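Local structure of uncharacterized protein (Trypanosoma congolense, 4E40) at residues F48-S53 / K111-I116; K102-I107 / E220-K225; I116-G121 / D206-S211. The protein is a cell-surface receptor for the haptoglobin-hemoglobin complex, probably serving heme uptake, and this chain is its elongated helical-bundle ectodomain. All blocks are in the same frame, centred on the assembly; numbering follows the deposited sequence.

How the interactions relate
The three contacts are spread along a long helical bundle and all use helix 82-147. Interaction 1 joins it to helix 28-73, whereas interactions 2 and 3 join it to helix 192-246. Interactions 1 and 2, their centres about 10 Å apart, touch where Ser53 and Lys52 pack on Leu223 and Ser53 on Val105. Interactions 1 and 3, about 14 Å apart between centres, share Ile116, while the centres of interactions 2 and 3 are about 21 Å apart. Along the chain, the segments of interactions 1 and 2 alternate, interaction 1 closes before interaction 3 opens, and interaction 2 encloses interaction 3. Helix 82-147 thus faces both partners, as expected in a three-helix bundle.

Interaction 1 of 3, residues F48-S53 / K111-I116; sequences FSRKKS and KVNEII. Unlike the reference sequence in segment 111-116: Val112 (reference Ala), Ile116 (reference Thr).
Val112 meets the stem of Arg50 where helices 28-73 and 82-147 pass in opposite directions. Its CG1 methyl lies 3.7 Å from Arg50 CD and also touches Arg50 NH2, the two side chains crossing at about a right angle. CG1 is brought there by a torsion that sets it anti to the backbone N of Val112 (chi1 163°). This valine replaces the alanine of the reference sequence, and its side chain also reaches Leu219 of helix 192-246.

One residue on, Asn113 reaches back toward the guanidinium. Its OD1 accepts a weak hydrogen bond from Arg50 NH2 at 3.0 Å, bent to 127° at the hydrogen. The amide plane stands 70° from the guanidinium plane, so the two flat groups meet at a steep tilt and are not stacked.

Arg50 thus packs its aliphatic part on a buried valine and sends its charged end to the bundle surface. Lys52 of the same segment and Arg42 on the same helix bind heme b in another structure of this protein; no heme is bound to this chain. The arrangement is that of neighbouring helices in the three-helix bundle of the haptoglobin-hemoglobin receptor.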
# COMPACT_ATOMS: atom_id res chain seq x y z
N PHE A 48 6.42 -7.25 12.11
CA PHE A 48 6.50 -6.66 13.48
C PHE A 48 5.10 -6.43 14.11
O PHE A 48 4.91 -6.72 15.29
CB PHE A 48 7.32 -5.36 13.47
CG PHE A 48 7.23 -4.57 14.76
CD1 PHE A 48 8.06 -4.87 15.85
CD2 PHE A 48 6.32 -3.51 14.89
CE1 PHE A 48 7.97 -4.14 17.04
CE2 PHE A 48 6.23 -2.78 16.08
CZ PHE A 48 7.06 -3.09 17.15
N SER A 49 4.17 -5.87 13.34
CA SER A 49 2.78 -5.59 13.82
C SER A 49 2.02 -6.83 14.09
O SER A 49 1.31 -6.91 15.13
CB SER A 49 2.00 -4.77 12.80
OG SER A 49 2.76 -3.65 12.52
N ARG A 50 2.17 -7.80 13.19
CA ARG A 50 1.60 -9.11 13.36
C ARG A 50 2.13 -9.74 14.65
O ARG A 50 1.34 -10.18 15.49
CB ARG A 50 1.85 -9.99 12.13
CG ARG A 50 1.06 -11.27 12.11
CD ARG A 50 0.75 -11.64 10.64
NE ARG A 50 -0.37 -12.62 10.56
CZ ARG A 50 -0.95 -13.18 9.47
NH1 ARG A 50 -1.95 -14.10 9.65
NH2 ARG A 50 -0.53 -12.88 8.25
N LYS A 51 3.45 -9.71 14.86
CA LYS A 51 4.05 -10.26 16.06
C LYS A 51 3.60 -9.48 17.30
O LYS A 51 3.34 -10.13 18.30
CB LYS A 51 5.59 -10.29 15.94
CG LYS A 51 6.04 -11.63 15.39
CD LYS A 51 7.41 -11.58 14.72
CE LYS A 51 7.81 -12.96 14.25
NZ LYS A 51 8.60 -12.83 13.00
N LYS A 52 3.44 -8.17 17.21
CA LYS A 52 2.94 -7.39 18.37
C LYS A 52 1.52 -7.88 18.74
O LYS A 52 1.21 -8.08 19.95
CB LYS A 52 2.91 -5.91 18.07
CG LYS A 52 2.43 -5.02 19.19
CD LYS A 52 2.88 -3.57 18.90
CE LYS A 52 2.00 -2.52 19.61
NZ LYS A 52 2.29 -1.10 19.19
N SER A 53 0.70 -8.08 17.71
CA SER A 53 -0.70 -8.53 18.00
C SER A 53 -0.68 -9.95 18.62
O SER A 53 -1.53 -10.27 19.46
CB SER A 53 -1.56 -8.46 16.72
OG SER A 53 -1.27 -9.55 15.85
N LYS A 111 -5.90 -6.89 8.34
CA LYS A 111 -5.22 -5.74 7.68
C LYS A 111 -3.86 -6.11 7.22
O LYS A 111 -3.39 -5.58 6.15
CB LYS A 111 -5.14 -4.49 8.62
CG LYS A 111 -6.49 -4.02 9.07
CD LYS A 111 -7.47 -3.61 8.01
CE LYS A 111 -8.86 -3.64 8.63
NZ LYS A 111 -9.82 -2.86 7.83
N VAL A 112 -3.14 -6.90 8.00
CA VAL A 112 -1.83 -7.37 7.58
C VAL A 112 -2.00 -8.13 6.24
O VAL A 112 -1.24 -7.91 5.30
CB VAL A 112 -1.22 -8.32 8.57
CG1 VAL A 112 -0.07 -9.16 8.00
CG2 VAL A 112 -0.76 -7.53 9.84
N ASN A 113 -2.96 -9.03 6.19
CA ASN A 113 -3.17 -9.80 4.93
C ASN A 113 -3.59 -8.92 3.78
O ASN A 113 -3.09 -9.13 2.62
CB ASN A 113 -4.18 -10.95 5.18
CG ASN A 113 -3.55 -12.09 5.99
OD1 ASN A 113 -2.34 -12.30 5.94
ND2 ASN A 113 -4.34 -12.80 6.73
N GLU A 114 -4.40 -7.89 4.05
CA GLU A 114 -4.80 -6.96 3.00
C GLU A 114 -3.58 -6.21 2.49
O GLU A 114 -3.45 -6.02 1.25
CB GLU A 114 -5.86 -5.97 3.48
CG GLU A 114 -7.18 -6.77 3.63
CD GLU A 114 -8.35 -6.00 4.26
OE1 GLU A 114 -8.14 -4.94 4.86
OE2 GLU A 114 -9.49 -6.54 4.23
N ILE A 115 -2.70 -5.77 3.38
CA ILE A 115 -1.50 -5.04 2.93
C ILE A 115 -0.59 -5.93 2.08
O ILE A 115 0.00 -5.46 1.07
CB ILE A 115 -0.73 -4.48 4.15
CG1 ILE A 115 -1.56 -3.30 4.71
CG2 ILE A 115 0.69 -4.04 3.79
CD1 ILE A 115 -1.10 -2.88 6.12
N ILE A 116 -0.45 -7.18 2.49
CA ILE A 116 0.42 -8.12 1.74
C ILE A 116 -0.16 -8.26 0.34
O ILE A 116 0.61 -8.17 -0.67
CB ILE A 116 0.51 -9.49 2.46
CG1 ILE A 116 1.39 -9.35 3.73
CG2 ILE A 116 1.03 -10.58 1.48
CD1 ILE A 116 1.29 -10.57 4.69

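Interaction 2 of 3, residues K102-I107 / E220-K225; sequences KEEVEI and ETALEK
Glu104 packs on Ala222 in an antiparallel helix pair of the receptor's three-helix bundle, and their CA atoms are the nearest across segments 102-107 and 220-225. The local axes come within 8.3 Å and their directions differ by 160°, a tight spacing that the small alanine side chain allows.

Along segment 102-107, Glu104 does most of the work. Its CB sits 3.5 Å from the carbonyl oxygen of Ala222, so the root of the side chain rests on the opposing backbone. From there CG lies anti to the carbonyl carbon (chi1 -56°), and a bend at chi2 (-65°) turns the carboxylate toward Ala222 and Lys225. OE1 lies alongside the alanine, 3.5 Å from Ala222 CB and nearly as close to its CA, while OE2 lies 3.6 Å from Lys225 CD. The glutamate therefore straddles two residues one helical turn apart, with its CG and CD against Lys225 CB. Although the charges are opposite, the ammonium is not in contact with the carboxylate: Lys225 NZ stays 5.5 Å from Glu104 OE2, because the lysine chain leads its end away. Any attraction between them is probably modest, and it is the methylene groups of the lysine that the glutamate meets.

Val105 and Leu223 turn to helix 28-73, which closes the inner side of the pair. Val105 also reaches Ala226, just beyond segment 220-225 on helix 192-246.

Ile107, one turn beyond Glu104, completes the grip on Ala222. The alanine methyl touches both residues: Ala222 CB is 3.7 Å from the backbone oxygen Glu104 O and 3.8 Å from the branch methyl Ile107 CG2.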
# COMPACT_ATOMS: atom_id res chain seq x y z
N LYS A 102 -9.32 -10.48 21.28
CA LYS A 102 -9.32 -11.40 20.14
C LYS A 102 -9.97 -10.76 18.91
O LYS A 102 -9.47 -10.90 17.80
CB LYS A 102 -10.07 -12.68 20.51
CG LYS A 102 -9.28 -13.54 21.48
CD LYS A 102 -10.14 -14.67 22.05
CE LYS A 102 -10.79 -15.48 20.96
NZ LYS A 102 -11.10 -16.83 21.49
N GLU A 103 -11.08 -10.03 19.11
CA GLU A 103 -11.71 -9.30 17.99
C GLU A 103 -10.77 -8.30 17.35
O GLU A 103 -10.60 -8.26 16.11
CB GLU A 103 -12.95 -8.56 18.54
CG GLU A 103 -14.12 -9.46 18.84
CD GLU A 103 -15.16 -8.87 19.81
OE1 GLU A 103 -14.91 -7.74 20.31
OE2 GLU A 103 -16.14 -9.53 20.12
N GLU A 104 -10.06 -7.53 18.18
CA GLU A 104 -9.10 -6.56 17.62
C GLU A 104 -7.88 -7.17 16.96
O GLU A 104 -7.44 -6.67 15.92
CB GLU A 104 -8.68 -5.52 18.65
CG GLU A 104 -9.88 -4.77 19.26
CD GLU A 104 -10.63 -3.93 18.23
OE1 GLU A 104 -10.04 -3.59 17.18
OE2 GLU A 104 -11.81 -3.61 18.53
N VAL A 105 -7.39 -8.26 17.51
CA VAL A 105 -6.21 -8.95 16.95
C VAL A 105 -6.62 -9.61 15.65
O VAL A 105 -5.79 -9.64 14.71
CB VAL A 105 -5.61 -9.91 18.01
CG1 VAL A 105 -4.54 -10.85 17.36
CG2 VAL A 105 -4.97 -9.07 19.13
N GLU A 106 -7.86 -10.08 15.51
CA GLU A 106 -8.37 -10.55 14.21
C GLU A 106 -8.43 -9.47 13.17
O GLU A 106 -8.12 -9.73 11.98
CB GLU A 106 -9.75 -11.21 14.37
CG GLU A 106 -9.63 -12.62 14.88
CD GLU A 106 -8.52 -13.40 14.11
OE1 GLU A 106 -8.47 -13.38 12.83
OE2 GLU A 106 -7.70 -13.99 14.81
N ILE A 107 -8.83 -8.26 13.58
CA ILE A 107 -8.79 -7.15 12.64
C ILE A 107 -7.37 -6.85 12.20
O ILE A 107 -7.17 -6.62 10.97
CB ILE A 107 -9.45 -5.89 13.21
CG1 ILE A 107 -10.92 -6.14 13.32
CG2 ILE A 107 -9.20 -4.68 12.23
CD1 ILE A 107 -11.65 -5.07 14.11
N GLU A 220 -3.31 0.05 12.83
CA GLU A 220 -2.82 0.74 14.00
C GLU A 220 -3.95 1.04 14.95
O GLU A 220 -3.72 0.90 16.18
CB GLU A 220 -2.11 2.05 13.58
CG GLU A 220 -1.46 2.76 14.76
CD GLU A 220 -0.64 1.90 15.71
OE1 GLU A 220 -0.86 2.08 16.94
OE2 GLU A 220 0.23 1.08 15.29
N THR A 221 -5.13 1.38 14.45
CA THR A 221 -6.29 1.66 15.33
C THR A 221 -6.69 0.38 16.10
O THR A 221 -6.95 0.40 17.31
CB THR A 221 -7.44 2.21 14.54
OG1 THR A 221 -7.05 3.51 14.08
CG2 THR A 221 -8.71 2.31 15.38
N ALA A 222 -6.68 -0.73 15.38
CA ALA A 222 -6.99 -2.02 16.10
C ALA A 222 -5.95 -2.46 17.09
O ALA A 222 -6.29 -3.05 18.13
CB ALA A 222 -7.26 -3.11 15.03
N LEU A 223 -4.67 -2.26 16.83
CA LEU A 223 -3.66 -2.59 17.79
C LEU A 223 -3.92 -1.73 19.02
O LEU A 223 -3.79 -2.26 20.11
CB LEU A 223 -2.21 -2.34 17.33
CG LEU A 223 -1.45 -3.45 16.62
CD1 LEU A 223 -0.17 -2.97 15.97
CD2 LEU A 223 -1.20 -4.66 17.50
N GLU A 224 -4.24 -0.43 18.83
CA GLU A 224 -4.52 0.47 20.01
C GLU A 224 -5.68 -0.12 20.85
O GLU A 224 -5.56 -0.16 22.09
CB GLU A 224 -4.86 1.94 19.58
CG GLU A 224 -3.67 2.73 19.00
CD GLU A 224 -4.09 3.84 17.99
OE1 GLU A 224 -5.30 4.19 17.90
OE2 GLU A 224 -3.19 4.33 17.24
N LYS A 225 -6.76 -0.52 20.20
CA LYS A 225 -7.94 -1.04 20.90
C LYS A 225 -7.51 -2.35 21.60
O LYS A 225 -7.92 -2.61 22.74
CB LYS A 225 -9.13 -1.21 19.98
CG LYS A 225 -9.65 0.13 19.34
CD LYS A 225 -10.96 -0.13 18.56
CE LYS A 225 -11.49 1.06 17.77
NZ LYS A 225 -12.36 1.89 18.65

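Interaction 3 of 3, residues I116-G121 / D206-S211; sequences IELTAG and DKDVKS. Unlike the reference sequence in segment 116-121: Ile116 (reference Thr).
Leu118 and Ser211 make the carbon-to-carbon part of this contact between segment 116-121 of helix 82-147 and segment 206-211 of helix 192-246. Leu118 CD1 lies 3.9 Å from Ser211 CB, and CD2 touches the same carbon at a slightly longer distance. The leucine sends its branched end toward the partner helix: with CG anti to the carbonyl carbon (chi1 -75°) and chi2 at 166°, CD1 approaches the serine and CD2 the carboxylate of Asp208. The Leu118 side chain also touches Val212 and Arg215, continuing its packing along helix 192-246.

The second kind of contact sets a carboxylate against carbon and backbone. Asp208 points toward helix 82-147 beside Leu118, the two side chains meeting at a slant. Its OD1 is 4.1 Å from Leu118 CD2, and OD2 reaches 4.0 Å from the carbonyl carbon of Gly121. The CB of Asp208 meanwhile stands 4.1 Å from Leu118 O. Ala122 and His125, farther along helix 82-147, also touch the aspartate.

The backbones frame these meetings. The short axes come within 9.1 Å at 156°, nearly antiparallel, and the closest CA atoms are those of Leu118 and Asp208, 5.9 Å apart. Thr119 and Val209 turn away from this face; Thr119 packs on Ala39 and Asn43 of helix 28-73, on the inner side of the bundle.

None of the contacts between the segments is a hydrogen bond or a salt bridge. Cohesion rests on van der Waals packing of Leu118 on Ser211 and Asp208, and of Asp208 on the backbone of Leu118 and Gly121; the aspartate is partly exposed, and solvent probably helps to stabilise its charge.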
# COMPACT_ATOMS: atom_id res chain seq x y z
N ILE A 116 -0.45 -7.18 2.49
CA ILE A 116 0.42 -8.12 1.74
C ILE A 116 -0.16 -8.26 0.34
O ILE A 116 0.61 -8.17 -0.67
CB ILE A 116 0.51 -9.49 2.46
CG1 ILE A 116 1.39 -9.35 3.73
CG2 ILE A 116 1.03 -10.58 1.48
CD1 ILE A 116 1.29 -10.57 4.69
N GLU A 117 -1.48 -8.50 0.23
CA GLU A 117 -2.10 -8.68 -1.11
C GLU A 117 -1.98 -7.41 -1.99
O GLU A 117 -1.60 -7.47 -3.19
CB GLU A 117 -3.60 -9.06 -0.94
CG GLU A 117 -4.38 -9.12 -2.27
CD GLU A 117 -5.91 -8.94 -2.08
OE1 GLU A 117 -6.39 -8.60 -0.95
OE2 GLU A 117 -6.66 -9.11 -3.06
N LEU A 118 -2.22 -6.25 -1.38
CA LEU A 118 -2.22 -4.96 -2.13
C LEU A 118 -0.84 -4.64 -2.57
O LEU A 118 -0.66 -4.13 -3.70
CB LEU A 118 -2.71 -3.84 -1.19
CG LEU A 118 -4.23 -3.92 -0.97
CD1 LEU A 118 -4.51 -3.01 0.21
CD2 LEU A 118 -4.92 -3.37 -2.21
N THR A 119 0.14 -4.94 -1.72
CA THR A 119 1.53 -4.58 -2.08
C THR A 119 2.06 -5.48 -3.19
O THR A 119 2.78 -5.02 -4.10
CB THR A 119 2.43 -4.61 -0.83
OG1 THR A 119 1.92 -3.67 0.11
CG2 THR A 119 3.86 -4.18 -1.21
N ALA A 120 1.69 -6.77 -3.16
CA ALA A 120 2.07 -7.68 -4.26
C ALA A 120 1.44 -7.22 -5.58
O ALA A 120 2.12 -7.20 -6.65
CB ALA A 120 1.61 -9.14 -3.90
N GLY A 121 0.18 -6.78 -5.53
CA GLY A 121 -0.46 -6.27 -6.78
C GLY A 121 0.22 -4.98 -7.22
O GLY A 121 0.45 -4.80 -8.42
N ASP A 206 -1.23 3.79 -7.97
CA ASP A 206 -1.51 4.92 -7.08
C ASP A 206 -2.65 4.51 -6.13
O ASP A 206 -2.51 4.71 -4.89
CB ASP A 206 -1.92 6.11 -7.97
CG ASP A 206 -1.95 7.41 -7.27
OD1 ASP A 206 -1.54 7.53 -6.10
OD2 ASP A 206 -2.29 8.41 -7.99
N LYS A 207 -3.71 3.92 -6.66
CA LYS A 207 -4.86 3.46 -5.85
C LYS A 207 -4.43 2.44 -4.82
O LYS A 207 -4.86 2.51 -3.63
CB LYS A 207 -5.92 2.87 -6.74
CG LYS A 207 -6.73 3.95 -7.43
CD LYS A 207 -7.69 3.28 -8.42
CE LYS A 207 -8.85 4.18 -8.81
NZ LYS A 207 -8.39 5.33 -9.64
N ASP A 208 -3.59 1.51 -5.24
CA ASP A 208 -3.17 0.40 -4.34
C ASP A 208 -2.35 0.92 -3.18
O ASP A 208 -2.52 0.43 -2.05
CB ASP A 208 -2.38 -0.68 -5.09
CG ASP A 208 -3.29 -1.58 -5.95
OD1 ASP A 208 -4.53 -1.54 -5.83
OD2 ASP A 208 -2.77 -2.33 -6.80
N VAL A 209 -1.48 1.90 -3.43
CA VAL A 209 -0.62 2.41 -2.38
C VAL A 209 -1.48 3.25 -1.43
O VAL A 209 -1.27 3.17 -0.22
CB VAL A 209 0.64 3.13 -2.93
CG1 VAL A 209 1.40 3.78 -1.79
CG2 VAL A 209 1.52 2.16 -3.74
N LYS A 210 -2.46 3.99 -1.97
CA LYS A 210 -3.38 4.76 -1.09
C LYS A 210 -4.12 3.77 -0.18
O LYS A 210 -4.26 4.04 1.03
CB LYS A 210 -4.36 5.59 -1.87
CG LYS A 210 -3.70 6.82 -2.45
CD LYS A 210 -4.64 7.57 -3.36
CE LYS A 210 -3.96 8.83 -3.84
NZ LYS A 210 -4.66 9.40 -5.02
N SER A 211 -4.60 2.68 -0.77
CA SER A 211 -5.29 1.62 -0.00
C SER A 211 -4.38 1.04 1.08
O SER A 211 -4.83 0.84 2.22
CB SER A 211 -5.82 0.51 -0.92
OG SER A 211 -6.90 0.95 -1.75